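Local coordinates for DNA protection during starvation protein (Mycobacterium smegmatis, PDB 2YW6), which oxidises ferrous iron with hydrogen peroxide and stores it as a ferric mineral inside a hollow dodecamer, protecting DNA, which it also binds, from oxidative damage, at the interface of chains A and B and the interface of chains A and C. Sequence-based numbering; all coordinates share one arbitrary frame. Chains: chain A/B/C, DNA protection during starvation protein.

Contact 1: the interface of chains A and B. Residues chain A 30, 33, 86, 90; chain B 33, 81, 83, 86.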
ATOM      1  N   ASP A  30     -17.175 -27.542   6.234  1.00 39.31           N
ATOM      2  CA  ASP A  30     -16.462 -28.784   6.452  1.00 38.48           C
ATOM      3  C   ASP A  30     -15.229 -28.785   5.565  1.00 36.97           C
ATOM      4  O   ASP A  30     -14.205 -29.372   5.912  1.00 37.11           O
ATOM      5  CB  ASP A  30     -17.363 -29.969   6.119  1.00 43.20           C
ATOM      6  CG  ASP A  30     -16.799 -31.276   6.612  1.00 49.91           C
ATOM      7  OD1 ASP A  30     -17.578 -32.236   6.774  1.00 54.26           O
ATOM      8  OD2 ASP A  30     -15.578 -31.352   6.835  1.00 53.72           O
ATOM      9  N   LEU A  33     -12.432 -26.360   6.939  1.00 29.30           N
ATOM     10  CA  LEU A  33     -11.894 -26.876   8.190  1.00 30.90           C
ATOM     11  C   LEU A  33     -10.908 -27.980   7.777  1.00 30.57           C
ATOM     12  O   LEU A  33      -9.770 -28.053   8.254  1.00 29.38           O
ATOM     13  CB  LEU A  33     -12.996 -27.463   9.090  1.00 31.15           C
ATOM     14  CG  LEU A  33     -13.980 -26.538   9.825  1.00 30.06           C
ATOM     15  CD1 LEU A  33     -14.858 -27.382  10.770  1.00 29.70           C
ATOM     16  CD2 LEU A  33     -13.224 -25.475  10.607  1.00 28.47           C
ATOM     17  N   ILE A  86     -23.112 -28.707  10.532  1.00 40.62           N
ATOM     18  CA  ILE A  86     -22.306 -29.453   9.581  1.00 40.53           C
ATOM     19  C   ILE A  86     -22.590 -30.948   9.657  1.00 43.25           C
ATOM     20  O   ILE A  86     -22.818 -31.609   8.633  1.00 43.82           O
ATOM     21  CB  ILE A  86     -20.810 -29.235   9.830  1.00 37.66           C
ATOM     22  CG1 ILE A  86     -20.497 -27.738   9.823  1.00 34.06           C
ATOM     23  CG2 ILE A  86     -20.005 -29.950   8.766  1.00 33.78           C
ATOM     24  CD1 ILE A  86     -19.034 -27.443   9.918  1.00 33.92           C
ATOM     25  N   ARG A  90     -23.998 -32.957   6.665  1.00 57.11           N
ATOM     26  CA  ARG A  90     -22.968 -33.839   6.121  1.00 60.41           C
ATOM     27  C   ARG A  90     -23.448 -35.219   5.692  1.00 62.84           C
ATOM     28  O   ARG A  90     -24.112 -35.917   6.454  1.00 65.51           O
ATOM     29  CB  ARG A  90     -21.840 -34.010   7.136  1.00 60.54           C
ATOM     30  CG  ARG A  90     -20.869 -35.110   6.767  1.00 65.81           C
ATOM     31  CD  ARG A  90     -19.968 -35.477   7.927  1.00 68.93           C
ATOM     32  NE  ARG A  90     -18.875 -34.530   8.102  1.00 69.86           N
ATOM     33  CZ  ARG A  90     -17.937 -34.645   9.034  1.00 69.38           C
ATOM     34  NH1 ARG A  90     -17.959 -35.670   9.875  1.00 69.49           N
ATOM     35  NH2 ARG A  90     -16.969 -33.745   9.112  1.00 70.19           N
TER
ATOM     36  N   LEU B  33     -16.489 -20.674  14.081  1.00 29.30           N
ATOM     37  CA  LEU B  33     -17.607 -21.101  13.252  1.00 30.90           C
ATOM     38  C   LEU B  33     -18.836 -20.394  13.842  1.00 30.57           C
ATOM     39  O   LEU B  33     -19.652 -19.798  13.131  1.00 29.38           O
ATOM     40  CB  LEU B  33     -17.804 -22.627  13.296  1.00 31.15           C
ATOM     41  CG  LEU B  33     -16.827 -23.563  12.566  1.00 30.06           C
ATOM     42  CD1 LEU B  33     -17.355 -25.008  12.644  1.00 29.70           C
ATOM     43  CD2 LEU B  33     -16.664 -23.133  11.117  1.00 28.47           C
ATOM     44  N   GLY B  81      -8.532 -30.971  13.214  1.00 35.48           N
ATOM     45  CA  GLY B  81      -9.385 -29.834  12.930  1.00 34.36           C
ATOM     46  C   GLY B  81     -10.675 -30.104  12.178  1.00 34.62           C
ATOM     47  O   GLY B  81     -11.367 -29.166  11.776  1.00 31.53           O
ATOM     48  N   PRO B  83     -14.652 -31.397  11.545  1.00 42.50           N
ATOM     49  CA  PRO B  83     -15.883 -31.222  12.322  1.00 43.40           C
ATOM     50  C   PRO B  83     -15.991 -32.319  13.383  1.00 44.51           C
ATOM     51  O   PRO B  83     -16.377 -32.065  14.524  1.00 45.37           O
ATOM     52  CB  PRO B  83     -16.965 -31.346  11.255  1.00 42.00           C
ATOM     53  CG  PRO B  83     -16.298 -30.753  10.051  1.00 41.15           C
ATOM     54  CD  PRO B  83     -14.932 -31.378  10.102  1.00 41.18           C
ATOM     55  N   ILE B  86     -14.007 -31.661  16.448  1.00 40.62           N
ATOM     56  CA  ILE B  86     -14.678 -30.693  17.300  1.00 40.53           C
ATOM     57  C   ILE B  86     -15.721 -31.358  18.189  1.00 43.25           C
ATOM     58  O   ILE B  86     -15.760 -31.133  19.408  1.00 43.82           O
ATOM     59  CB  ILE B  86     -15.374 -29.611  16.469  1.00 37.66           C
ATOM     60  CG1 ILE B  86     -14.367 -28.962  15.518  1.00 34.06           C
ATOM     61  CG2 ILE B  86     -15.979 -28.572  17.389  1.00 33.78           C
ATOM     62  CD1 ILE B  86     -14.932 -27.797  14.769  1.00 33.92           C
TER

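Contact 2: the interface of chains A and C. Residues chain A 151, 154-155; chain C 43-44, 47-48, 51.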
ATOM      1  N   PHE A 151      -4.837 -28.654  -9.444  1.00 42.26           N
ATOM      2  CA  PHE A 151      -3.533 -28.484  -8.815  1.00 40.85           C
ATOM      3  C   PHE A 151      -3.269 -29.632  -7.847  1.00 38.63           C
ATOM      4  O   PHE A 151      -2.116 -30.041  -7.671  1.00 33.48           O
ATOM      5  CB  PHE A 151      -3.457 -27.128  -8.103  1.00 47.73           C
ATOM      6  CG  PHE A 151      -3.375 -25.974  -9.052  1.00 60.65           C
ATOM      7  CD1 PHE A 151      -2.338 -25.906  -9.975  1.00 64.75           C
ATOM      8  CD2 PHE A 151      -4.357 -24.989  -9.075  1.00 65.03           C
ATOM      9  CE1 PHE A 151      -2.281 -24.880 -10.908  1.00 66.54           C
ATOM     10  CE2 PHE A 151      -4.307 -23.955 -10.011  1.00 66.37           C
ATOM     11  CZ  PHE A 151      -3.268 -23.904 -10.928  1.00 66.38           C
ATOM     12  N   ALA A 154      -2.434 -32.511 -10.203  1.00 34.11           N
ATOM     13  CA  ALA A 154      -1.146 -32.350 -10.878  1.00 34.28           C
ATOM     14  C   ALA A 154      -0.036 -32.844  -9.978  1.00 37.72           C
ATOM     15  O   ALA A 154       1.042 -33.230 -10.448  1.00 36.98           O
ATOM     16  CB  ALA A 154      -0.903 -30.909 -11.232  1.00 33.51           C
ATOM     17  N   HIS A 155      -0.298 -32.814  -8.678  1.00 39.54           N
ATOM     18  CA  HIS A 155       0.669 -33.276  -7.697  1.00 40.92           C
ATOM     19  C   HIS A 155       0.744 -34.796  -7.722  1.00 42.43           C
ATOM     20  O   HIS A 155       1.810 -35.377  -7.522  1.00 40.43           O
ATOM     21  CB  HIS A 155       0.250 -32.862  -6.290  1.00 45.95           C
ATOM     22  CG  HIS A 155       0.867 -31.586  -5.816  1.00 52.88           C
ATOM     23  ND1 HIS A 155       0.281 -30.356  -6.018  1.00 56.61           N
ATOM     24  CD2 HIS A 155       1.996 -31.358  -5.106  1.00 54.36           C
ATOM     25  CE1 HIS A 155       1.021 -29.423  -5.444  1.00 58.32           C
ATOM     26  NE2 HIS A 155       2.067 -30.004  -4.884  1.00 57.94           N
TER
ATOM     27  N   VAL C  43       3.852 -30.945 -14.101  1.00 39.04           N
ATOM     28  CA  VAL C  43       3.112 -31.668 -13.088  1.00 41.44           C
ATOM     29  C   VAL C  43       4.139 -32.477 -12.316  1.00 41.92           C
ATOM     30  O   VAL C  43       5.309 -32.524 -12.697  1.00 45.89           O
ATOM     31  CB  VAL C  43       2.068 -32.625 -13.707  1.00 37.82           C
ATOM     32  CG1 VAL C  43       1.129 -31.861 -14.637  1.00 31.19           C
ATOM     33  CG2 VAL C  43       2.768 -33.732 -14.437  1.00 32.72           C
ATOM     34  N   GLY C  44       3.707 -33.113 -11.236  1.00 44.80           N
ATOM     35  CA  GLY C  44       4.635 -33.889 -10.435  1.00 46.07           C
ATOM     36  C   GLY C  44       4.574 -33.387  -9.010  1.00 46.99           C
ATOM     37  O   GLY C  44       4.028 -32.314  -8.771  1.00 44.10           O
ATOM     38  N   PHE C  47       5.889 -29.668  -8.674  1.00 50.27           N
ATOM     39  CA  PHE C  47       5.628 -28.721  -9.759  1.00 49.24           C
ATOM     40  C   PHE C  47       5.408 -27.268  -9.319  1.00 48.63           C
ATOM     41  O   PHE C  47       5.789 -26.330 -10.028  1.00 48.09           O
ATOM     42  CB  PHE C  47       4.437 -29.201 -10.592  1.00 49.68           C
ATOM     43  CG  PHE C  47       3.103 -28.828 -10.028  1.00 50.93           C
ATOM     44  CD1 PHE C  47       2.562 -27.568 -10.268  1.00 51.89           C
ATOM     45  CD2 PHE C  47       2.384 -29.728  -9.260  1.00 51.13           C
ATOM     46  CE1 PHE C  47       1.317 -27.213  -9.759  1.00 51.77           C
ATOM     47  CE2 PHE C  47       1.141 -29.383  -8.748  1.00 52.71           C
ATOM     48  CZ  PHE C  47       0.609 -28.120  -8.995  1.00 52.96           C
ATOM     49  N   ILE C  48       4.793 -27.086  -8.155  1.00 48.84           N
ATOM     50  CA  ILE C  48       4.519 -25.754  -7.635  1.00 47.74           C
ATOM     51  C   ILE C  48       5.796 -24.972  -7.363  1.00 47.49           C
ATOM     52  O   ILE C  48       5.812 -23.750  -7.455  1.00 47.57           O
ATOM     53  CB  ILE C  48       3.642 -25.835  -6.361  1.00 47.38           C
ATOM     54  CG1 ILE C  48       2.182 -25.979  -6.789  1.00 48.20           C
ATOM     55  CG2 ILE C  48       3.860 -24.623  -5.462  1.00 46.31           C
ATOM     56  CD1 ILE C  48       1.199 -25.927  -5.666  1.00 50.22           C
ATOM     57  N   HIS C  51       6.437 -23.496 -10.494  1.00 47.58           N
ATOM     58  CA  HIS C  51       5.480 -22.443 -10.825  1.00 51.83           C
ATOM     59  C   HIS C  51       6.029 -21.144 -10.272  1.00 58.46           C
ATOM     60  O   HIS C  51       6.237 -20.165 -10.992  1.00 55.62           O
ATOM     61  CB  HIS C  51       4.127 -22.704 -10.165  1.00 48.12           C
ATOM     62  CG  HIS C  51       3.156 -23.442 -11.033  1.00 47.31           C
ATOM     63  ND1 HIS C  51       3.536 -24.456 -11.882  1.00 46.61           N
ATOM     64  CD2 HIS C  51       1.808 -23.347 -11.135  1.00 46.41           C
ATOM     65  CE1 HIS C  51       2.465 -24.959 -12.469  1.00 46.99           C
ATOM     66  NE2 HIS C  51       1.403 -24.304 -12.031  1.00 47.92           N
TER

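Contact 1: the interface of chains A and B
B:Pro83 presses its pyrrolidine ring into a notch on chain A lined by A:Asp30, A:Leu33, A:Ile86 and A:Arg90, and hides about 49 Å² there. Its CG, the flap of the ring, is the focal atom. CG of B:Pro83 lies 3.5 Å from the carboxylate carbon CG of A:Asp30, whose side chain runs across the proline roughly perpendicularly. The same CG of B:Pro83 is 3.7 Å from the methyl CD1 of A:Leu33. A:Arg90 arrives obliquely, bringing its terminal nitrogen NH2 up to the CB, CG and CD carbons of the ring.

The acid and the base that meet the proline are joined to each other within chain A. A:Arg90 bends at chi3 (-79°), which turns the guanidinium so that NE and NH2 present one side of it to the same oxygen. OD1 of A:Asp30 takes a hydrogen bond from NE of A:Arg90 at 3.0 Å, almost in line with the C-O bond, and another from NH2 of A:Arg90 at 2.8 Å, from above the carboxylate plane. This salt bridge should fix the rotation of both groups and would hold a polar wall steady against the apolar ring.

The other part of the patch is looser, and what meets there is mostly methyl groups. Around the two-fold, A:Leu33 and B:Leu33 meet end-on through their CD1 methyls, 3.9 Å apart. The delta methyls of the isoleucines come in behind: A:Ile86 CD1 lies 4.0 Å from B:Leu33 CD1, with the twin arrangement at B:Ile86. In A:Leu33, chi1 of -73° swings CG away from the carbonyl carbon, and the extended chi2 then sends CD1 into the cluster, while CB of A:Leu33 passes 3.6 Å from the carbonyl O of B:Gly81.

The proline notch and its symmetry twin thus flank a leucine-isoleucine centre, helping to hold together the two-fold dimer, the pairing across which Dps proteins assemble their ferroxidase sites.

Contact 2: the interface of chains A and C
The aromatic ring of C:Phe47 lies in a groove on chain A between A:Phe151, A:Ala154 and A:His155. Its CE2/CD2 edge is directed at a face of the A:His155 imidazole, an edge-to-face pair with centroids 4.6 Å apart and planes inclined by 64°. CE2 of C:Phe47 also rests 3.6 Å from the methyl CB of A:Ala154. Farther round the ring, CZ of C:Phe47 approaches CD1 of A:Phe151 at 3.8 Å, with the two side chains crossing roughly perpendicularly. C:Ile48 CD1 packs in plane at the edge of the imidazole, 3.5 Å from CE1 of A:His155. Beside this aromatic group the backbones are joined: C:Gly44 N donates an almost straight hydrogen bond (171° at H) of 2.8 Å to A:Ala154 O.

A second shell sets the orientation of these groups. The ND1 of A:His155 donates to the carbonyl O of A:Phe151 one helical turn earlier, at 2.9 Å and in the imidazole plane, fixing the ring that meets C:Phe47. In C:Phe47, chi1 of 83° sets CG between backbone N and carbonyl carbon and points the ring out from the helix start toward chain A. C:Ile48 CG1 lies over the rim of one face of C:Phe47, and CD1 of C:Phe47 lies over the rim of a face of C:His51.

The site therefore joins the C-terminal end of helix 132-156 in one subunit to the loop and first turns of helix 47-74 in the next.

The centres of the C-alpha atoms of contacts 1 and 2 are about 28 Å apart, and chain A takes part in both. They share no residue or helix: contact 1 draws on helices 14-41 and 83-89 and the loop at B:Gly81, contact 2 on helices 132-156 and 47-74. One joint is two-fold and the other is not an exact two-fold, which fits a subunit that pairs and also links pairs into the closed twelve-subunit shell. At contact 1, the two-fold pairing probably brings the iron ligand His39 of each subunit to Asp66 and Glu70 of its partner.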